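Local atomic coordinates of heat shock protein STI1 (Saccharomyces cerevisiae, PDB entry 3UPV), a protein that binds Hsp70 and Hsp90 as a co-chaperone and may help mediate the heat shock response, here as its TPR2B domain with an Hsp70 peptide. Residues Glu6-Gly11 with Thr28-Arg33; Asn22-Tyr27 with Ala46-Leu51; Arg39-Arg44 with Ile58-Lys63; Ala74-Ala79 with Asp96-Lys101. All blocks are in the same frame, centred on the assembly; numbering follows the deposited sequence.

Contact 1: residues Glu6-Gly11 with Thr28-Arg33; sequences EARLEG and TEMIKR
The flat carboxylate of E29 has the methyl of A7 above its plane: A7 CB stands 4.1 Å from E29 CD and equally far from E29 OE1. A second carboxylate, that of E10, approaches the same group, with E10 OE2 4.2 Å from E29 OE1; such close like charges would probably repel, while R33 NE, 3.6 Å from E29 OE2, supplies an opposite charge. The two segments are the paired helices of TPR 7, an antiparallel hairpin whose axes lie 8.3 Å apart at 163°. A7 allows this approach: its CB rests on the opposing backbone, 3.6 Å from M30 N. Beside it M30 has CG anti to its backbone N (chi1 -170°), and its extended chain lies alongside the R8 chain, the two heading in one direction. Replacing M30 by an alanine would remove CG, SD and CE and would probably leave the aliphatic part of R8 without this flank and freer to turn. The polar end of R8 is held elsewhere: R8 NH2 forms a salt bridge with the backbone of the bound Hsp70 peptide, and R8 NH1 pairs with E5. M30 SD sits 3.6 Å from R8 CB, and M30 CE lies 4.0 Å from R8 CD.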
# COMPACT_ATOMS: atom_id res chain seq x y z
N GLU A 6 -2.82 -2.06 19.12
CA GLU A 6 -2.74 -3.52 19.27
C GLU A 6 -3.09 -4.21 17.96
O GLU A 6 -2.43 -5.21 17.57
CB GLU A 6 -3.67 -3.98 20.37
CG GLU A 6 -4.03 -5.46 20.40
CD GLU A 6 -5.02 -5.75 21.52
OE1 GLU A 6 -5.66 -4.79 21.95
OE2 GLU A 6 -5.16 -6.91 21.98
N ALA A 7 -4.20 -3.76 17.36
CA ALA A 7 -4.55 -4.30 16.04
C ALA A 7 -3.47 -4.14 14.97
O ALA A 7 -3.15 -5.11 14.24
CB ALA A 7 -5.94 -3.75 15.55
N ARG A 8 -2.79 -3.00 14.97
CA ARG A 8 -1.69 -2.79 13.99
C ARG A 8 -0.55 -3.81 14.28
O ARG A 8 0.08 -4.33 13.35
CB ARG A 8 -1.16 -1.36 14.16
CG ARG A 8 0.03 -0.95 13.21
CD ARG A 8 0.58 0.44 13.56
NE ARG A 8 1.47 0.39 14.73
CZ ARG A 8 2.68 -0.15 14.75
NH1 ARG A 8 3.36 -0.16 15.90
NH2 ARG A 8 3.23 -0.64 13.66
N LEU A 9 -0.27 -4.07 15.57
CA LEU A 9 0.82 -5.00 15.94
C LEU A 9 0.51 -6.42 15.64
O LEU A 9 1.39 -7.14 15.18
CB LEU A 9 1.17 -4.89 17.42
CG LEU A 9 1.84 -3.56 17.75
CD1 LEU A 9 1.87 -3.20 19.28
CD2 LEU A 9 3.26 -3.64 17.15
N GLU A 10 -0.74 -6.81 15.90
CA GLU A 10 -1.28 -8.09 15.53
C GLU A 10 -1.17 -8.26 14.01
O GLU A 10 -0.72 -9.32 13.54
CB GLU A 10 -2.72 -8.31 15.99
CG GLU A 10 -2.84 -8.52 17.50
CD GLU A 10 -4.28 -8.46 18.03
OE1 GLU A 10 -4.41 -8.36 19.27
OE2 GLU A 10 -5.27 -8.52 17.26
N GLY A 11 -1.58 -7.20 13.28
CA GLY A 11 -1.52 -7.23 11.83
C GLY A 11 -0.13 -7.55 11.36
O GLY A 11 0.04 -8.40 10.48
N THR A 28 -8.57 -4.71 9.35
CA THR A 28 -9.93 -4.27 9.36
C THR A 28 -10.29 -3.75 10.76
O THR A 28 -10.96 -2.70 10.87
CB THR A 28 -10.86 -5.44 8.92
OG1 THR A 28 -10.54 -5.82 7.56
CG2 THR A 28 -12.35 -5.00 8.96
N GLU A 29 -9.79 -4.42 11.80
CA GLU A 29 -10.02 -3.92 13.12
C GLU A 29 -9.30 -2.60 13.35
O GLU A 29 -9.91 -1.71 13.96
CB GLU A 29 -9.62 -4.96 14.19
CG GLU A 29 -9.79 -4.39 15.61
CD GLU A 29 -9.49 -5.35 16.79
OE1 GLU A 29 -8.90 -6.43 16.61
OE2 GLU A 29 -9.87 -4.93 18.00
N MET A 30 -8.02 -2.48 12.92
CA MET A 30 -7.29 -1.20 13.00
C MET A 30 -8.12 -0.05 12.35
O MET A 30 -8.22 1.06 12.86
CB MET A 30 -5.95 -1.30 12.32
CG MET A 30 -5.02 -0.05 12.58
SD MET A 30 -3.52 -0.31 11.69
CE MET A 30 -2.89 1.39 11.88
N ILE A 31 -8.69 -0.36 11.19
CA ILE A 31 -9.47 0.58 10.41
C ILE A 31 -10.76 0.94 11.19
O ILE A 31 -11.08 2.13 11.28
CB ILE A 31 -9.89 0.05 9.00
CG1 ILE A 31 -8.66 0.08 8.08
CG2 ILE A 31 -11.04 0.97 8.45
CD1 ILE A 31 -8.83 -0.65 6.80
N LYS A 32 -11.47 -0.04 11.76
CA LYS A 32 -12.64 0.29 12.57
C LYS A 32 -12.25 1.22 13.74
O LYS A 32 -13.00 2.17 14.07
CB LYS A 32 -13.28 -1.01 13.08
CG LYS A 32 -14.26 -0.83 14.24
CD LYS A 32 -14.99 -2.15 14.53
CE LYS A 32 -16.27 -1.83 15.28
NZ LYS A 32 -16.44 -2.79 16.42
N ARG A 33 -11.14 0.92 14.38
CA ARG A 33 -10.71 1.65 15.61
C ARG A 33 -10.00 2.99 15.41
O ARG A 33 -10.03 3.84 16.32
CB ARG A 33 -9.86 0.76 16.54
CG ARG A 33 -10.55 -0.57 16.86
CD ARG A 33 -11.68 -0.58 17.78
NE ARG A 33 -11.62 -1.85 18.52
CZ ARG A 33 -11.99 -1.94 19.77
NH1 ARG A 33 -11.93 -3.11 20.41
NH2 ARG A 33 -12.44 -0.85 20.37

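Contact 2: residues Asn22-Tyr27 with Ala46-Leu51; sequences NAVKAY and AALAKL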
# COMPACT_ATOMS: atom_id res chain seq x y z
N ASN A 22 -5.51 -13.54 8.29
CA ASN A 22 -5.55 -12.98 9.63
C ASN A 22 -5.02 -11.54 9.70
O ASN A 22 -5.58 -10.74 10.46
CB ASN A 22 -4.86 -13.92 10.67
CG ASN A 22 -5.78 -15.02 11.14
OD1 ASN A 22 -6.99 -14.78 11.36
ND2 ASN A 22 -5.24 -16.24 11.30
N ALA A 23 -3.99 -11.19 8.90
CA ALA A 23 -3.62 -9.78 8.69
C ALA A 23 -4.79 -8.95 8.19
O ALA A 23 -5.00 -7.86 8.70
CB ALA A 23 -2.46 -9.65 7.71
N VAL A 24 -5.54 -9.42 7.16
CA VAL A 24 -6.73 -8.71 6.70
C VAL A 24 -7.64 -8.41 7.88
O VAL A 24 -8.13 -7.26 8.02
CB VAL A 24 -7.42 -9.52 5.56
CG1 VAL A 24 -8.80 -8.97 5.29
CG2 VAL A 24 -6.53 -9.40 4.31
N LYS A 25 -7.84 -9.43 8.74
CA LYS A 25 -8.81 -9.30 9.80
C LYS A 25 -8.31 -8.25 10.80
O LYS A 25 -9.08 -7.37 11.24
CB LYS A 25 -8.99 -10.68 10.45
CG LYS A 25 -9.94 -10.81 11.55
CD LYS A 25 -10.38 -12.29 11.59
CE LYS A 25 -11.20 -12.67 10.33
NZ LYS A 25 -11.64 -14.08 10.37
N ALA A 26 -7.01 -8.33 11.12
CA ALA A 26 -6.43 -7.37 12.08
C ALA A 26 -6.48 -5.95 11.54
O ALA A 26 -6.78 -5.04 12.30
CB ALA A 26 -4.95 -7.83 12.48
N TYR A 27 -6.20 -5.74 10.25
CA TYR A 27 -6.19 -4.40 9.69
C TYR A 27 -7.60 -3.84 9.55
O TYR A 27 -7.81 -2.65 9.63
CB TYR A 27 -5.38 -4.33 8.39
CG TYR A 27 -3.91 -4.62 8.63
CD1 TYR A 27 -3.22 -3.95 9.68
CD2 TYR A 27 -3.18 -5.52 7.84
CE1 TYR A 27 -1.86 -4.17 9.94
CE2 TYR A 27 -1.76 -5.71 8.09
CZ TYR A 27 -1.14 -5.05 9.11
OH TYR A 27 0.21 -5.27 9.28
N ALA A 46 -1.97 -4.32 1.65
CA ALA A 46 -0.77 -5.17 1.48
C ALA A 46 -1.17 -6.62 1.59
O ALA A 46 -0.66 -7.51 0.85
CB ALA A 46 0.31 -4.80 2.53
N ALA A 47 -2.03 -6.90 2.56
CA ALA A 47 -2.45 -8.27 2.77
C ALA A 47 -3.41 -8.79 1.68
O ALA A 47 -3.33 -9.96 1.22
CB ALA A 47 -3.04 -8.44 4.20
N LEU A 48 -4.37 -7.96 1.29
CA LEU A 48 -5.28 -8.30 0.20
C LEU A 48 -4.46 -8.55 -1.10
O LEU A 48 -4.77 -9.42 -1.87
CB LEU A 48 -6.25 -7.17 -0.03
CG LEU A 48 -7.32 -6.97 1.06
CD1 LEU A 48 -7.90 -5.57 0.92
CD2 LEU A 48 -8.47 -7.98 0.87
N ALA A 49 -3.42 -7.78 -1.34
CA ALA A 49 -2.61 -7.93 -2.56
C ALA A 49 -1.92 -9.32 -2.51
O ALA A 49 -1.86 -10.03 -3.52
CB ALA A 49 -1.54 -6.80 -2.61
N LYS A 50 -1.49 -9.76 -1.32
CA LYS A 50 -0.82 -11.06 -1.23
C LYS A 50 -1.81 -12.14 -1.54
O LYS A 50 -1.44 -13.26 -1.99
CB LYS A 50 -0.22 -11.33 0.16
CG LYS A 50 1.04 -10.49 0.45
CD LYS A 50 2.24 -11.13 -0.32
CE LYS A 50 3.54 -10.45 0.09
NZ LYS A 50 4.79 -11.01 -0.55
N LEU A 51 -3.06 -11.85 -1.21
CA LEU A 51 -4.24 -12.75 -1.53
C LEU A 51 -4.76 -12.65 -2.97
O LEU A 51 -5.64 -13.45 -3.36
CB LEU A 51 -5.36 -12.47 -0.53
CG LEU A 51 -5.02 -12.96 0.87
CD1 LEU A 51 -6.19 -12.46 1.75
CD2 LEU A 51 -4.88 -14.47 1.02
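V24 is turned with CG1 anti to its backbone N (chi1 167°), which sets its other methyl, CG2, anti to the carbonyl carbon and among the side chains of A47, L48 and L51. L48 in turn has CG anti to its own carbonyl carbon (chi1 -71°), bringing that branch point back to the same methyl. This is the seam between two tetratricopeptide repeats: the second helix of TPR 7 packs on the first helix of TPR 8, antiparallel at 155°, the axes 8.9 Å apart. A single atom of V24 makes all of its close side-chain contacts here. V24 CG2 comes within 3.6 Å of A47 CB, the shortest approach across the seam. The same methyl is 4.1 Å from L48 CG, and L51 CD1 reaches it at 4.0 Å. No hydrogen bond crosses between the segments, so they are joined by apolar packing alone. A23 CB also meets A47 CB, at 3.8 Å, a methyl-to-methyl contact consistent with the close approach of the two helices.

Neighbouring helices continue the packing. A23 also lies on Y14 of helix 2-16, and L48 extends to D60 of helix 54-67. Y27 and A46 touch an apolar side chain of the bound peptide, and K50 NZ forms a salt bridge with an acidic side chain of that peptide, so this seam also borders the peptide groove. At the backbone, V24 CG2 lies 4.0 Å from L48 N.

Contact 3: residues Arg39-Arg44 with Ile58-Lys63; sequences RGYSNR and IADCNK
R44 and D60 form the tight part of this contact, a side-on salt bridge in which two nitrogens take one carboxylate oxygen each. R44 NE donates to D60 OD1 over 2.7 Å and R44 NH2 to D60 OD2 over 2.8 Å, the latter almost straight at 179° and on the syn lone pair. Guanidinium and carboxylate planes differ by only 17°, so the pair is nearly coplanar and its rotation is fixed at two points. D60 is buried, and with an alanine in place of R44 its carboxylate would probably lose its charged mate, while T28 OG1, bonded to R44 NH1, would lose that partner too. Each CB lies against the opposing carbonyl: Y41 CB is 3.3 Å from D60 O, and D60 CB equally near Y41 O.

Toward K63, which is solvent-exposed, the contact slackens into a single CH-pi interaction. K63 CG stands over one face of the Y41 ring, 3.8 Å from its centroid and 19° off the normal, while D60 OD2 lies at the ring edge. The lysine chain then bends at chi2 and chi3 and carries NZ off from the ring. The ring's hydroxyl is held by P35 O.

With axes 7.6 Å apart, the segments form the antiparallel helix hairpin of TPR 8; N43, on the face turned from this partner, bonds the peptide backbone, as befits the concave groove of a TPR domain.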
# COMPACT_ATOMS: atom_id res chain seq x y z
N ARG A 39 -2.53 4.21 7.68
CA ARG A 39 -1.73 2.99 7.72
C ARG A 39 -2.63 1.77 7.67
O ARG A 39 -2.24 0.73 7.12
CB ARG A 39 -0.86 2.90 8.97
CG ARG A 39 0.17 4.02 9.05
CD ARG A 39 0.96 3.98 10.35
NE ARG A 39 0.04 4.17 11.48
CZ ARG A 39 0.38 4.02 12.76
NH1 ARG A 39 1.66 3.71 13.09
NH2 ARG A 39 -0.53 4.24 13.72
N GLY A 40 -3.80 1.84 8.30
CA GLY A 40 -4.67 0.64 8.33
C GLY A 40 -5.10 0.22 6.93
O GLY A 40 -5.16 -1.00 6.61
N TYR A 41 -5.48 1.20 6.12
CA TYR A 41 -5.89 0.95 4.72
C TYR A 41 -4.73 0.41 3.92
O TYR A 41 -4.88 -0.63 3.25
CB TYR A 41 -6.44 2.24 4.12
CG TYR A 41 -7.62 2.74 4.87
CD1 TYR A 41 -7.47 3.79 5.79
CD2 TYR A 41 -8.87 2.13 4.75
CE1 TYR A 41 -8.49 4.25 6.55
CE2 TYR A 41 -9.99 2.66 5.48
CZ TYR A 41 -9.77 3.70 6.42
OH TYR A 41 -10.74 4.26 7.24
N SER A 42 -3.59 1.10 3.97
CA SER A 42 -2.42 0.65 3.23
C SER A 42 -2.06 -0.76 3.68
O SER A 42 -1.71 -1.61 2.84
CB SER A 42 -1.24 1.61 3.42
OG SER A 42 -0.05 1.03 2.88
N ASN A 43 -2.11 -1.01 5.01
CA ASN A 43 -1.70 -2.30 5.54
C ASN A 43 -2.70 -3.38 5.10
O ASN A 43 -2.29 -4.45 4.61
CB ASN A 43 -1.59 -2.28 7.07
CG ASN A 43 -0.36 -1.51 7.60
OD1 ASN A 43 0.61 -1.19 6.89
ND2 ASN A 43 -0.41 -1.25 8.90
N ARG A 44 -4.01 -3.10 5.18
CA ARG A 44 -4.92 -4.11 4.70
C ARG A 44 -4.70 -4.35 3.21
O ARG A 44 -4.73 -5.53 2.77
CB ARG A 44 -6.36 -3.63 4.93
CG ARG A 44 -7.34 -4.75 4.67
CD ARG A 44 -8.80 -4.49 5.15
NE ARG A 44 -9.40 -3.35 4.49
CZ ARG A 44 -10.57 -2.84 4.84
NH1 ARG A 44 -11.27 -3.34 5.90
NH2 ARG A 44 -11.01 -1.79 4.17
N ILE A 58 -6.68 -2.09 -4.28
CA ILE A 58 -6.57 -0.75 -4.89
C ILE A 58 -7.52 0.27 -4.21
O ILE A 58 -7.14 1.42 -3.99
CB ILE A 58 -6.85 -0.83 -6.46
CG1 ILE A 58 -5.63 -1.51 -7.16
CG2 ILE A 58 -7.12 0.52 -7.05
CD1 ILE A 58 -5.93 -2.06 -8.60
N ALA A 59 -8.72 -0.19 -3.88
CA ALA A 59 -9.67 0.64 -3.16
C ALA A 59 -9.08 1.08 -1.82
O ALA A 59 -9.21 2.23 -1.47
CB ALA A 59 -10.93 -0.05 -2.97
N ASP A 60 -8.36 0.18 -1.13
CA ASP A 60 -7.77 0.57 0.17
C ASP A 60 -6.60 1.54 0.00
O ASP A 60 -6.39 2.45 0.81
CB ASP A 60 -7.29 -0.68 0.93
CG ASP A 60 -8.41 -1.32 1.78
OD1 ASP A 60 -8.16 -2.46 2.26
OD2 ASP A 60 -9.47 -0.70 2.06
N CYS A 61 -5.77 1.32 -1.02
CA CYS A 61 -4.72 2.25 -1.28
C CYS A 61 -5.31 3.64 -1.60
O CYS A 61 -4.76 4.66 -1.10
CB CYS A 61 -3.90 1.81 -2.49
SG CYS A 61 -2.86 0.37 -2.18
N ASN A 62 -6.37 3.70 -2.41
CA ASN A 62 -7.07 4.98 -2.68
C ASN A 62 -7.57 5.67 -1.39
O ASN A 62 -7.43 6.89 -1.19
CB ASN A 62 -8.16 4.78 -3.73
CG ASN A 62 -7.58 4.69 -5.09
OD1 ASN A 62 -8.01 3.88 -5.93
ND2 ASN A 62 -6.53 5.48 -5.32
N LYS A 63 -8.11 4.88 -0.49
CA LYS A 63 -8.58 5.41 0.80
C LYS A 63 -7.37 5.91 1.66
O LYS A 63 -7.48 6.95 2.31
CB LYS A 63 -9.42 4.34 1.52
CG LYS A 63 -10.37 4.84 2.64
CD LYS A 63 -11.64 5.54 2.09
CE LYS A 63 -12.78 4.57 1.72
NZ LYS A 63 -14.16 5.20 1.44

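Contact 4: residues Ala74-Ala79 with Asp96-Lys101; sequences AYIRKA and DAARTK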
# COMPACT_ATOMS: atom_id res chain seq x y z
N ALA A 74 1.56 4.18 0.13
CA ALA A 74 0.23 3.92 -0.45
C ALA A 74 0.26 4.08 -1.98
O ALA A 74 -0.36 3.33 -2.71
CB ALA A 74 -0.75 4.80 0.15
N TYR A 75 1.00 5.08 -2.43
CA TYR A 75 1.12 5.30 -3.87
C TYR A 75 1.89 4.17 -4.54
O TYR A 75 1.42 3.63 -5.62
CB TYR A 75 1.79 6.62 -4.20
CG TYR A 75 1.13 7.89 -3.70
CD1 TYR A 75 0.15 8.56 -4.45
CD2 TYR A 75 1.50 8.44 -2.47
CE1 TYR A 75 -0.42 9.75 -3.97
CE2 TYR A 75 0.87 9.58 -1.98
CZ TYR A 75 -0.04 10.26 -2.73
OH TYR A 75 -0.53 11.45 -2.20
N ILE A 76 2.99 3.74 -3.91
CA ILE A 76 3.78 2.70 -4.49
C ILE A 76 2.98 1.38 -4.51
O ILE A 76 2.86 0.66 -5.54
CB ILE A 76 5.10 2.50 -3.79
CG1 ILE A 76 5.93 3.76 -3.97
CG2 ILE A 76 5.79 1.23 -4.39
CD1 ILE A 76 7.16 3.80 -3.10
N ARG A 77 2.30 1.12 -3.39
CA ARG A 77 1.43 -0.06 -3.33
C ARG A 77 0.34 -0.09 -4.39
O ARG A 77 0.04 -1.14 -5.02
CB ARG A 77 0.81 -0.10 -1.94
CG ARG A 77 0.45 -1.45 -1.64
CD ARG A 77 -0.15 -1.68 -0.24
NE ARG A 77 0.69 -1.28 0.90
CZ ARG A 77 1.74 -1.99 1.31
NH1 ARG A 77 2.47 -1.62 2.39
NH2 ARG A 77 2.04 -3.10 0.65
N LYS A 78 -0.37 1.02 -4.52
CA LYS A 78 -1.39 1.12 -5.55
C LYS A 78 -0.87 0.85 -6.97
O LYS A 78 -1.52 0.14 -7.74
CB LYS A 78 -1.93 2.53 -5.54
CG LYS A 78 -3.01 2.79 -6.58
CD LYS A 78 -3.51 4.25 -6.43
CE LYS A 78 -4.37 4.66 -7.60
NZ LYS A 78 -4.95 6.05 -7.46
N ALA A 79 0.28 1.46 -7.31
CA ALA A 79 0.88 1.25 -8.64
C ALA A 79 1.19 -0.20 -8.86
O ALA A 79 1.00 -0.72 -9.97
CB ALA A 79 2.12 2.05 -8.80
N ASP A 96 4.31 8.46 -11.20
CA ASP A 96 4.73 9.90 -11.31
C ASP A 96 4.47 10.66 -10.01
O ASP A 96 5.34 11.40 -9.50
CB ASP A 96 3.97 10.57 -12.44
CG ASP A 96 4.61 10.35 -13.77
OD1 ASP A 96 5.78 9.89 -13.82
OD2 ASP A 96 3.92 10.65 -14.77
N ALA A 97 3.33 10.39 -9.41
CA ALA A 97 2.92 11.04 -8.17
C ALA A 97 3.71 10.54 -6.99
O ALA A 97 4.14 11.35 -6.14
CB ALA A 97 1.44 10.83 -7.93
N ALA A 98 4.03 9.23 -7.02
CA ALA A 98 4.80 8.58 -6.00
C ALA A 98 6.20 9.12 -6.07
O ALA A 98 6.80 9.37 -5.03
CB ALA A 98 4.82 7.04 -6.20
N ARG A 99 6.75 9.34 -7.27
CA ARG A 99 8.15 9.81 -7.34
C ARG A 99 8.30 11.20 -6.74
O ARG A 99 9.28 11.51 -6.05
CB ARG A 99 8.63 9.82 -8.81
CG ARG A 99 10.15 10.13 -8.97
CD ARG A 99 10.54 10.30 -10.45
NE ARG A 99 9.88 9.27 -11.29
CZ ARG A 99 8.80 9.51 -12.06
NH1 ARG A 99 8.24 8.55 -12.78
NH2 ARG A 99 8.28 10.75 -12.11
N THR A 100 7.34 12.04 -7.05
CA THR A 100 7.29 13.44 -6.54
C THR A 100 7.19 13.50 -5.03
O THR A 100 7.98 14.16 -4.39
CB THR A 100 6.07 14.10 -7.15
OG1 THR A 100 6.30 14.28 -8.56
CG2 THR A 100 5.70 15.47 -6.43
N LYS A 101 6.20 12.78 -4.48
CA LYS A 101 6.03 12.63 -3.02
C LYS A 101 7.26 12.02 -2.38
O LYS A 101 7.66 12.46 -1.33
CB LYS A 101 4.76 11.83 -2.68
CG LYS A 101 3.48 12.66 -2.82
CD LYS A 101 3.41 13.74 -1.76
CE LYS A 101 2.45 14.88 -2.14
NZ LYS A 101 1.20 14.84 -1.34
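Y75 OH and K101 NZ, 3.9 Å from each other and not bonded together, each hydrogen-bond to one acceptor, the carbonyl oxygen of P69 in the loop that precedes helix 72-84. K101 NZ has a second bond, to N70 OD1. The shared oxygen thus ties both helices to the loop, although no direct hydrogen bond crosses between the segments.

Behind these polar ends the packing is apolar. Y75 has CG anti to its carbonyl carbon (chi1 -60°), and its CB meets A98 CB at 3.7 Å. Further out, Y75 CE2 lies 4.1 Å from K101 CG, where the two long side chains cross at a slant. I76 completes the grip on the alanine, with its CG1 4.1 Å from A98 CB; the same isoleucine packs on I114 and L117 of helix 111-124. The small A98 allows the approach, its CA being the nearest to that of Y75 across the pair, at 5.4 Å.

Within the second helix, R99 takes D96 OD1 end-on, R99 NH1 at 3.0 Å and R99 NH2 at 3.1 Å, which bridges one turn without involving the partner helix. R77, which takes no part in this pair, hydrogen-bonds the backbone of the bound peptide through NH1.

The axes run 8.9 Å apart at 157°, the antiparallel helix pair of a tetratricopeptide repeat, here TPR 9.

From the N terminus, contact 1 closes the first hairpin, joining helices 2-16 and 20-33 of TPR 7. Contact 2 opens before that loop is complete and ends beyond it, and it crosses contact 3 likewise, since 22-27 precedes 39-44 and 46-51 precedes 58-63. It therefore stitches TPR 7 to TPR 8, whose own hairpin contact 3 closes. Contact 4 follows in series and closes TPR 9. Contacts 1 and 4 do not touch, their nearest atoms being about 11 Å apart, yet contact 3 touches both of them, reaching contact 4 through a probable hydrogen bond between S42 OG and R77 NE. The result is a stacked solenoid of helix pairs.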